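Local coordinates for protein 4-oxalmesaconate hydratase (Pseudomonas putida, PDB 5CGZ) that catalyses the zinc-dependent hydration of oxalomesaconate enol to 4-carboxy-4-hydroxy-2-oxoadipate, the third step of gallate breakdown, at residues Cys36-Glu41 against Ile83-Met88; Leu111-Lys116 against Tyr155-His160; Asp93-Leu98 against Met127-Glu132. All coordinates share one frame; numbering follows the deposited sequence.

Contact 1: Cys36-Glu41 against Ile83-Met88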
loop_
_atom_site.group_PDB
_atom_site.type_symbol
_atom_site.label_atom_id
_atom_site.label_comp_id
_atom_site.label_asym_id
_atom_site.label_seq_id
_atom_site.Cartn_x
_atom_site.Cartn_y
_atom_site.Cartn_z
ATOM N N CYS A 36 15.030 -28.252 -3.759
ATOM C CA CYS A 36 14.511 -28.207 -2.393
ATOM C C CYS A 36 15.621 -27.781 -1.448
ATOM O O CYS A 36 16.571 -28.532 -1.230
ATOM C CB CYS A 36 13.966 -29.564 -1.962
ATOM S SG CYS A 36 12.614 -30.183 -2.962
ATOM N N LEU A 37 15.508 -26.585 -0.882
ATOM C CA LEU A 37 16.594 -26.050 -0.071
ATOM C C LEU A 37 16.760 -26.854 1.219
ATOM O O LEU A 37 17.877 -27.033 1.710
ATOM C CB LEU A 37 16.360 -24.568 0.240
ATOM C CG LEU A 37 16.367 -23.632 -0.979
ATOM C CD1 LEU A 37 15.910 -22.227 -0.597
ATOM C CD2 LEU A 37 17.742 -23.588 -1.633
ATOM N N SER A 38 15.644 -27.340 1.755
ATOM C CA SER A 38 15.662 -28.167 2.960
ATOM C C SER A 38 14.567 -29.213 2.834
ATOM O O SER A 38 13.863 -29.243 1.832
ATOM C CB SER A 38 15.461 -27.319 4.222
ATOM O OG SER A 38 14.093 -26.971 4.380
ATOM N N PHE A 39 14.409 -30.063 3.841
ATOM C CA PHE A 39 13.382 -31.098 3.782
ATOM C C PHE A 39 12.153 -30.765 4.624
ATOM O O PHE A 39 11.204 -31.553 4.666
ATOM C CB PHE A 39 13.954 -32.445 4.243
ATOM C CG PHE A 39 15.055 -32.980 3.362
ATOM C CD1 PHE A 39 14.756 -33.708 2.217
ATOM C CD2 PHE A 39 16.383 -32.771 3.690
ATOM C CE1 PHE A 39 15.763 -34.208 1.411
ATOM C CE2 PHE A 39 17.403 -33.267 2.890
ATOM C CZ PHE A 39 17.096 -33.990 1.752
ATOM N N GLY A 40 12.169 -29.616 5.302
ATOM C CA GLY A 40 11.111 -29.288 6.255
ATOM C C GLY A 40 11.145 -30.267 7.419
ATOM O O GLY A 40 10.121 -30.557 8.049
ATOM N N GLU A 41 12.343 -30.765 7.710
ATOM C CA GLU A 41 12.524 -31.840 8.681
ATOM C C GLU A 41 12.120 -31.437 10.111
ATOM O O GLU A 41 11.620 -32.259 10.872
ATOM C CB GLU A 41 13.981 -32.343 8.650
ATOM C CG GLU A 41 15.074 -31.298 8.954
ATOM C CD GLU A 41 15.573 -30.548 7.712
ATOM O OE1 GLU A 41 14.855 -30.519 6.685
ATOM O OE2 GLU A 41 16.687 -29.980 7.762
ATOM N N ILE A 83 20.036 -27.562 3.595
ATOM C CA ILE A 83 20.645 -26.534 4.440
ATOM C C ILE A 83 19.928 -26.346 5.782
ATOM O O ILE A 83 20.359 -25.533 6.602
ATOM C CB ILE A 83 20.713 -25.159 3.731
ATOM C CG1 ILE A 83 19.302 -24.612 3.458
ATOM C CG2 ILE A 83 21.549 -25.254 2.443
ATOM C CD1 ILE A 83 19.304 -23.213 2.813
ATOM N N GLY A 84 18.850 -27.089 6.009
ATOM C CA GLY A 84 18.158 -27.044 7.292
ATOM C C GLY A 84 17.002 -26.055 7.358
ATOM O O GLY A 84 17.088 -24.950 6.813
ATOM N N ASP A 85 15.921 -26.449 8.029
ATOM C CA ASP A 85 14.752 -25.584 8.193
ATOM C C ASP A 85 14.553 -25.187 9.656
ATOM O O ASP A 85 15.132 -25.799 10.551
ATOM C CB ASP A 85 13.493 -26.279 7.681
ATOM C CG ASP A 85 13.077 -27.448 8.568
ATOM O OD1 ASP A 85 13.974 -28.171 9.054
ATOM O OD2 ASP A 85 11.859 -27.632 8.792
ATOM N N TYR A 86 13.733 -24.164 9.887
ATOM C CA TYR A 86 13.322 -23.763 11.238
ATOM C C TYR A 86 14.454 -23.705 12.247
ATOM O O TYR A 86 14.436 -24.450 13.219
ATOM C CB TYR A 86 12.261 -24.721 11.780
ATOM C CG TYR A 86 10.868 -24.511 11.233
ATOM C CD1 TYR A 86 10.578 -24.777 9.900
ATOM C CD2 TYR A 86 9.834 -24.079 12.057
ATOM C CE1 TYR A 86 9.305 -24.607 9.393
ATOM C CE2 TYR A 86 8.541 -23.902 11.557
ATOM C CZ TYR A 86 8.289 -24.166 10.227
ATOM O OH TYR A 86 7.017 -24.004 9.719
ATOM N N PRO A 87 15.423 -22.801 12.043
ATOM C CA PRO A 87 15.442 -21.799 10.978
ATOM C C PRO A 87 16.270 -22.211 9.776
ATOM O O PRO A 87 17.336 -22.821 9.920
ATOM C CB PRO A 87 16.097 -20.596 11.659
ATOM C CG PRO A 87 17.149 -21.267 12.538
ATOM C CD PRO A 87 16.502 -22.571 13.022
ATOM N N MET A 88 15.794 -21.846 8.593
ATOM C CA MET A 88 16.621 -21.895 7.401
ATOM C C MET A 88 17.521 -20.658 7.369
ATOM O O MET A 88 17.057 -19.534 7.565
ATOM C CB MET A 88 15.748 -21.973 6.148
ATOM C CG MET A 88 16.514 -22.275 4.877
ATOM S SD MET A 88 15.399 -22.732 3.522
ATOM C CE MET A 88 15.120 -21.132 2.809
HETATM O O HOH W 1 17.604 -29.582 5.184
#
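Leu37 O accepts a hydrogen bond from Ile83 N at 2.9 Å, almost straight at 170°, and this is the one direct hydrogen bond between residues 36-41 and 83-88, in the loops that follow the parallel strands 31-36 and 76-80 of the Rossmann-like sheet. Further along, a water takes over: it accepts from Gly84 N at 2.9 Å and donates to Glu41 OE2 at 2.8 Å. Glycine suits both places: Gly40 has a positive phi, and at Gly84 a side chain would collide with the carbonyl oxygen of Ile83. On the apolar side, Leu37 and Met88 cross at about a right angle, with Leu37 CD1 3.7 Å from Met88 CE, while Ile83 CD1 reaches Leu37 CB. Ser38 turns its CB onto the Gly84 backbone and sets OG 3.4 Å from Asp85 CB; that hydroxyl is bonded to Ala9 O, and the Ser38 side chain touches the zinc ligand His10. The acidic pair is the notable feature. Glu41 is bent at chi2 (-89°), which swings CD back toward its own loop, and OE1 accepts from Phe39 N at 2.9 Å. The Glu41 and Asp85 side chains slide past each other in opposite directions, their carboxylate planes 42° apart and Glu41 OE1 3.4 Å from Asp85 OD1. Backbone N-H groups steady the second acid, Arg42 N meeting OD1 and Gly43 N meeting OD2. If both are ionised, two acids this close would be expected to repel, and the N-H donors and the water around them are likely to offset that cost, tying both loops into one polar network beside the zinc site.

Contact 2: Leu111-Lys116 against Tyr155-His160; sequences LSHSLK and YAFEPH
Leu111 and Ser112 pair with Tyr155 and Ala156 as neighbouring parallel strands in the middle of a Rossmann-like sheet, linked in the chain through helix 122-138. Leu111 lays CD2 3.8 Å from Tyr155 CD1 on one face and close to Tyr155 CB as well, the branched, apolar leucine covering part of the Tyr155 side chain, whose hydroxyl bonds to Leu239 O of a neighbouring subunit. Ser112 carries the strand pairing: its N donates to Tyr155 O at 2.9 Å and its O accepts from Phe157 N at 2.8 Å. Phe157 CG stands between the backbone N and the carbonyl carbon (chi1 42°), and the ring folds back over that same Ser112 O, which lies 3.1 Å above the ring plane, over its centre. His113 then offers a ring face to the edge of Phe157, a T-shaped pair with planes at 81° and Phe157 CE1 3.5 Å from His113 ND1. Ala9 N bonds to NE2 of this histidine, which also stacks on the zinc ligand His123. An alanine in place of Phe157 would probably leave that face of the His113 ring without its aromatic support and open a gap over Ser112 O. Where the strands part, Ser114 N and Phe157 O are bridged by a water. Ser114 OG, 3.7 Å from Pro159 CG, donates to Lys116 O at 2.7 Å.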
loop_
_atom_site.group_PDB
_atom_site.type_symbol
_atom_site.label_atom_id
_atom_site.label_comp_id
_atom_site.label_asym_id
_atom_site.label_seq_id
_atom_site.Cartn_x
_atom_site.Cartn_y
_atom_site.Cartn_z
ATOM N N LEU A 111 9.664 -20.504 -10.299
ATOM C CA LEU A 111 8.585 -20.473 -9.311
ATOM C C LEU A 111 9.175 -20.576 -7.909
ATOM O O LEU A 111 10.042 -21.420 -7.659
ATOM C CB LEU A 111 7.597 -21.620 -9.544
ATOM C CG LEU A 111 7.062 -21.832 -10.956
ATOM C CD1 LEU A 111 5.996 -22.910 -10.947
ATOM C CD2 LEU A 111 6.502 -20.528 -11.497
ATOM N N SER A 112 8.728 -19.720 -6.995
ATOM C CA SER A 112 9.135 -19.858 -5.599
ATOM C C SER A 112 8.065 -19.249 -4.687
ATOM O O SER A 112 6.931 -19.029 -5.130
ATOM C CB SER A 112 10.513 -19.220 -5.363
ATOM O OG SER A 112 11.071 -19.662 -4.131
ATOM N N HIS A 113 8.423 -18.974 -3.432
ATOM C CA HIS A 113 7.446 -18.557 -2.407
ATOM C C HIS A 113 7.127 -17.059 -2.417
ATOM O O HIS A 113 7.859 -16.266 -2.998
ATOM C CB HIS A 113 7.955 -18.926 -1.006
ATOM C CG HIS A 113 8.159 -20.393 -0.795
ATOM N ND1 HIS A 113 7.212 -21.200 -0.190
ATOM C CD2 HIS A 113 9.203 -21.203 -1.082
ATOM C CE1 HIS A 113 7.663 -22.436 -0.125
ATOM N NE2 HIS A 113 8.874 -22.467 -0.659
ATOM N N SER A 114 6.050 -16.674 -1.738
ATOM C CA SER A 114 5.728 -15.259 -1.563
ATOM C C SER A 114 6.814 -14.580 -0.737
ATOM O O SER A 114 7.485 -15.232 0.069
ATOM C CB SER A 114 4.356 -15.091 -0.885
ATOM O OG SER A 114 4.355 -15.656 0.421
ATOM N N LEU A 115 6.976 -13.272 -0.915
ATOM C CA LEU A 115 8.037 -12.532 -0.222
ATOM C C LEU A 115 7.650 -12.141 1.202
ATOM O O LEU A 115 8.487 -11.696 1.972
ATOM C CB LEU A 115 8.433 -11.283 -1.020
ATOM C CG LEU A 115 9.596 -11.554 -1.991
ATOM C CD1 LEU A 115 10.109 -10.294 -2.645
ATOM C CD2 LEU A 115 10.740 -12.267 -1.257
ATOM N N LYS A 116 6.378 -12.305 1.551
ATOM C CA LYS A 116 5.956 -12.163 2.937
ATOM C C LYS A 116 5.239 -13.433 3.358
ATOM O O LYS A 116 4.538 -14.056 2.556
ATOM C CB LYS A 116 5.046 -10.948 3.130
ATOM C CG LYS A 116 5.726 -9.624 2.817
ATOM C CD LYS A 116 4.847 -8.444 3.224
ATOM C CE LYS A 116 5.546 -7.103 2.994
ATOM N NZ LYS A 116 4.788 -5.964 3.603
ATOM N N TYR A 155 7.865 -16.036 -10.439
ATOM C CA TYR A 155 6.519 -16.013 -9.875
ATOM C C TYR A 155 6.515 -16.561 -8.467
ATOM O O TYR A 155 7.229 -17.518 -8.174
ATOM C CB TYR A 155 5.543 -16.855 -10.702
ATOM C CG TYR A 155 5.433 -16.520 -12.173
ATOM C CD1 TYR A 155 6.296 -17.102 -13.100
ATOM C CD2 TYR A 155 4.439 -15.664 -12.640
ATOM C CE1 TYR A 155 6.191 -16.819 -14.453
ATOM C CE2 TYR A 155 4.318 -15.375 -14.003
ATOM C CZ TYR A 155 5.201 -15.962 -14.901
ATOM O OH TYR A 155 5.103 -15.705 -16.253
ATOM N N ALA A 156 5.680 -15.988 -7.608
ATOM C CA ALA A 156 5.414 -16.580 -6.306
ATOM C C ALA A 156 4.174 -17.448 -6.426
ATOM O O ALA A 156 3.114 -16.958 -6.838
ATOM C CB ALA A 156 5.222 -15.506 -5.242
ATOM N N PHE A 157 4.301 -18.738 -6.103
ATOM C CA PHE A 157 3.124 -19.601 -6.097
ATOM C C PHE A 157 2.345 -19.369 -4.790
ATOM O O PHE A 157 2.779 -18.589 -3.928
ATOM C CB PHE A 157 3.493 -21.090 -6.299
ATOM C CG PHE A 157 4.705 -21.556 -5.527
ATOM C CD1 PHE A 157 4.842 -21.292 -4.169
ATOM C CD2 PHE A 157 5.697 -22.309 -6.163
ATOM C CE1 PHE A 157 5.964 -21.751 -3.459
ATOM C CE2 PHE A 157 6.804 -22.769 -5.469
ATOM C CZ PHE A 157 6.944 -22.488 -4.116
ATOM N N GLU A 158 1.189 -20.017 -4.655
ATOM C CA GLU A 158 0.222 -19.641 -3.620
ATOM C C GLU A 158 0.622 -20.082 -2.209
ATOM O O GLU A 158 0.851 -21.263 -1.960
ATOM C CB GLU A 158 -1.159 -20.210 -3.951
ATOM C CG GLU A 158 -2.226 -19.800 -2.909
ATOM C CD GLU A 158 -3.659 -19.984 -3.402
ATOM O OE1 GLU A 158 -3.871 -20.209 -4.619
ATOM O OE2 GLU A 158 -4.579 -19.895 -2.567
ATOM N N PRO A 159 0.710 -19.124 -1.271
ATOM C CA PRO A 159 0.963 -19.529 0.121
ATOM C C PRO A 159 -0.305 -20.051 0.790
ATOM O O PRO A 159 -1.415 -19.888 0.260
ATOM C CB PRO A 159 1.467 -18.248 0.786
ATOM C CG PRO A 159 1.005 -17.130 -0.073
ATOM C CD PRO A 159 0.709 -17.665 -1.453
ATOM N N HIS A 160 -0.135 -20.695 1.936
ATOM C CA HIS A 160 -1.247 -21.330 2.631
ATOM C C HIS A 160 -2.325 -20.310 2.992
ATOM O O HIS A 160 -3.527 -20.584 2.862
ATOM C CB HIS A 160 -0.745 -22.043 3.888
ATOM C CG HIS A 160 -1.737 -22.995 4.476
ATOM N ND1 HIS A 160 -2.134 -24.147 3.830
ATOM C CD2 HIS A 160 -2.416 -22.969 5.651
ATOM C CE1 HIS A 160 -3.003 -24.796 4.585
ATOM N NE2 HIS A 160 -3.192 -24.103 5.695
HETATM O O HOH W 2 4.210 -18.812 -1.639
#

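Contact 3: Asp93-Leu98 against Met127-Glu132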
loop_
_atom_site.group_PDB
_atom_site.type_symbol
_atom_site.label_atom_id
_atom_site.label_comp_id
_atom_site.label_asym_id
_atom_site.label_seq_id
_atom_site.Cartn_x
_atom_site.Cartn_y
_atom_site.Cartn_z
ATOM N N ASP A 93 27.786 -18.902 -0.008
ATOM C CA ASP A 93 27.954 -20.191 -0.665
ATOM C C ASP A 93 26.646 -20.828 -1.125
ATOM O O ASP A 93 26.590 -21.439 -2.197
ATOM C CB ASP A 93 28.696 -21.145 0.252
ATOM C CG ASP A 93 30.071 -21.452 -0.270
ATOM O OD1 ASP A 93 30.969 -20.585 -0.124
ATOM O OD2 ASP A 93 30.234 -22.542 -0.866
ATOM N N THR A 94 25.601 -20.702 -0.310
ATOM C CA THR A 94 24.265 -21.138 -0.724
ATOM C C THR A 94 23.868 -20.399 -1.985
ATOM O O THR A 94 23.402 -20.991 -2.959
ATOM C CB THR A 94 23.203 -20.855 0.350
ATOM O OG1 THR A 94 23.719 -21.197 1.637
ATOM C CG2 THR A 94 21.930 -21.650 0.063
ATOM N N LEU A 95 24.077 -19.088 -1.952
ATOM C CA LEU A 95 23.744 -18.213 -3.071
ATOM C C LEU A 95 24.455 -18.636 -4.355
ATOM O O LEU A 95 23.828 -18.754 -5.412
ATOM C CB LEU A 95 24.094 -16.766 -2.717
ATOM C CG LEU A 95 23.759 -15.732 -3.788
ATOM C CD1 LEU A 95 22.250 -15.607 -3.954
ATOM C CD2 LEU A 95 24.377 -14.391 -3.433
ATOM N N PHE A 96 25.763 -18.878 -4.267
ATOM C CA PHE A 96 26.534 -19.302 -5.440
ATOM C C PHE A 96 26.117 -20.708 -5.920
ATOM O O PHE A 96 26.066 -20.975 -7.125
ATOM C CB PHE A 96 28.035 -19.254 -5.134
ATOM C CG PHE A 96 28.572 -17.854 -4.934
ATOM C CD1 PHE A 96 28.153 -16.808 -5.750
ATOM C CD2 PHE A 96 29.489 -17.583 -3.930
ATOM C CE1 PHE A 96 28.647 -15.530 -5.572
ATOM C CE2 PHE A 96 29.990 -16.297 -3.747
ATOM C CZ PHE A 96 29.567 -15.272 -4.566
ATOM N N ARG A 97 25.825 -21.600 -4.979
ATOM C CA ARG A 97 25.280 -22.923 -5.300
ATOM C C ARG A 97 24.051 -22.767 -6.196
ATOM O O ARG A 97 23.920 -23.417 -7.231
ATOM C CB ARG A 97 24.892 -23.697 -4.025
ATOM C CG ARG A 97 25.987 -24.575 -3.392
ATOM C CD ARG A 97 25.486 -26.021 -3.120
ATOM N NE ARG A 97 24.903 -26.212 -1.791
ATOM C CZ ARG A 97 24.307 -27.333 -1.369
ATOM N NH1 ARG A 97 23.823 -27.384 -0.140
ATOM N NH2 ARG A 97 24.186 -28.399 -2.162
ATOM N N LEU A 98 23.136 -21.894 -5.776
ATOM C CA LEU A 98 21.901 -21.688 -6.525
ATOM C C LEU A 98 22.162 -20.974 -7.856
ATOM O O LEU A 98 21.546 -21.304 -8.870
ATOM C CB LEU A 98 20.886 -20.900 -5.680
ATOM C CG LEU A 98 19.453 -20.864 -6.219
ATOM C CD1 LEU A 98 18.968 -22.279 -6.570
ATOM C CD2 LEU A 98 18.512 -20.221 -5.193
ATOM N N MET A 127 12.583 -17.418 -1.559
ATOM C CA MET A 127 12.332 -16.568 -2.722
ATOM C C MET A 127 13.437 -15.515 -2.886
ATOM O O MET A 127 13.830 -15.196 -4.013
ATOM C CB MET A 127 10.950 -15.907 -2.627
ATOM C CG MET A 127 10.686 -14.851 -3.713
ATOM S SD MET A 127 10.820 -15.452 -5.417
ATOM C CE MET A 127 9.092 -15.707 -5.867
ATOM N N HIS A 128 13.952 -14.984 -1.777
ATOM C CA HIS A 128 15.061 -14.031 -1.857
ATOM C C HIS A 128 16.320 -14.690 -2.423
ATOM O O HIS A 128 17.035 -14.078 -3.220
ATOM C CB HIS A 128 15.354 -13.415 -0.484
ATOM C CG HIS A 128 14.500 -12.226 -0.179
ATOM N ND1 HIS A 128 13.795 -12.092 0.998
ATOM C CD2 HIS A 128 14.222 -11.122 -0.914
ATOM C CE1 HIS A 128 13.125 -10.952 0.978
ATOM N NE2 HIS A 128 13.365 -10.347 -0.170
ATOM N N LEU A 129 16.579 -15.936 -2.021
ATOM C CA LEU A 129 17.673 -16.717 -2.605
ATOM C C LEU A 129 17.469 -16.896 -4.103
ATOM O O LEU A 129 18.379 -16.665 -4.900
ATOM C CB LEU A 129 17.787 -18.086 -1.934
ATOM C CG LEU A 129 18.558 -18.081 -0.620
ATOM C CD1 LEU A 129 18.376 -19.410 0.108
ATOM C CD2 LEU A 129 20.037 -17.800 -0.897
ATOM N N ALA A 130 16.261 -17.311 -4.474
ATOM C CA ALA A 130 15.921 -17.530 -5.871
ATOM C C ALA A 130 16.153 -16.265 -6.691
ATOM O O ALA A 130 16.735 -16.318 -7.771
ATOM C CB ALA A 130 14.464 -17.997 -6.004
ATOM N N GLN A 131 15.709 -15.122 -6.173
ATOM C CA GLN A 131 15.830 -13.883 -6.931
ATOM C C GLN A 131 17.264 -13.381 -6.994
ATOM O O GLN A 131 17.729 -12.977 -8.064
ATOM C CB GLN A 131 14.922 -12.798 -6.349
ATOM C CG GLN A 131 13.459 -13.040 -6.670
ATOM C CD GLN A 131 12.566 -11.880 -6.258
ATOM O OE1 GLN A 131 12.972 -10.722 -6.298
ATOM N NE2 GLN A 131 11.335 -12.192 -5.877
ATOM N N GLU A 132 17.970 -13.398 -5.866
ATOM C CA GLU A 132 19.325 -12.873 -5.885
ATOM C C GLU A 132 20.244 -13.801 -6.697
ATOM O O GLU A 132 21.093 -13.318 -7.449
ATOM C CB GLU A 132 19.884 -12.662 -4.467
ATOM C CG GLU A 132 21.180 -11.821 -4.522
ATOM C CD GLU A 132 21.754 -11.460 -3.163
ATOM O OE1 GLU A 132 21.337 -12.062 -2.153
ATOM O OE2 GLU A 132 22.631 -10.563 -3.111
#
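Glu132 OE1 is held in a salt bridge by Arg89 NH2 of a neighbouring subunit, and within its own chain both methyls of Leu95 lie beside the same oxygen, CD2 at 4.0 Å. This is where helix 92-105 crosses helix 122-138, two helices of the Rossmann-like fold that precede and follow strand 110-112. The axes of the two short segments pass 9.3 Å apart with a crossing angle of -59°, and no hydrogen bond links the two segments, which meet through side-chain packing; just beyond them Tyr102 OH makes a weak hydrogen bond to Ala130 O. Leu95 and Glu132 cross at about a right angle. Glu132 CG is anti to the backbone N (chi1 -167°) and its chain runs on extended, which gives Leu95 an aliphatic flank to rest on: Leu95 CD1 is 3.8 Å from Glu132 CB. A glutamate works here because its methylene stem packs like a hydrocarbon while its carboxylate reaches the subunit boundary, where Pro87 of the same neighbouring subunit touches both Leu95 and Glu132. Leu129 is the central residue on the other helix. Its CD1 meets Thr94 CG2 at 4.2 Å, and its CD2 reaches Leu95 CD1 at 4.4 Å, so the two branches part to serve neighbouring positions on the facing helix. Thr94 presents a methyl to this apolar patch, and the side chain of Ala130 points away from the facing helix, and Leu98 lies against the backbone there. A single methyl, Leu98 CD2, sits 3.6 Å from Leu129 O and 3.7 Å from Ala130 N.

How the contacts relate
From the N terminus, contact 1 comes first: residues 83-88 return to 36-41 after helices 46-50 and 56-74 and strand 76-80, so the ends of strands 31-36 and 76-80 are tied together. It is complete before either other contact begins. Contact 3 then opens on helix 92-105, and contact 2 opens on strand 110-112 before contact 3 closes on helix 122-138; contact 2 closes last, on strand 154-157, so the two cross. Helix 122-138 is the common element. Its Leu129 CD1 lies 3.8 Å from Leu37 CD1 of contact 1, while Met127 packs against His113 and Tyr155 of contact 2. Contacts 1 and 2 do not touch, yet both border the zinc site.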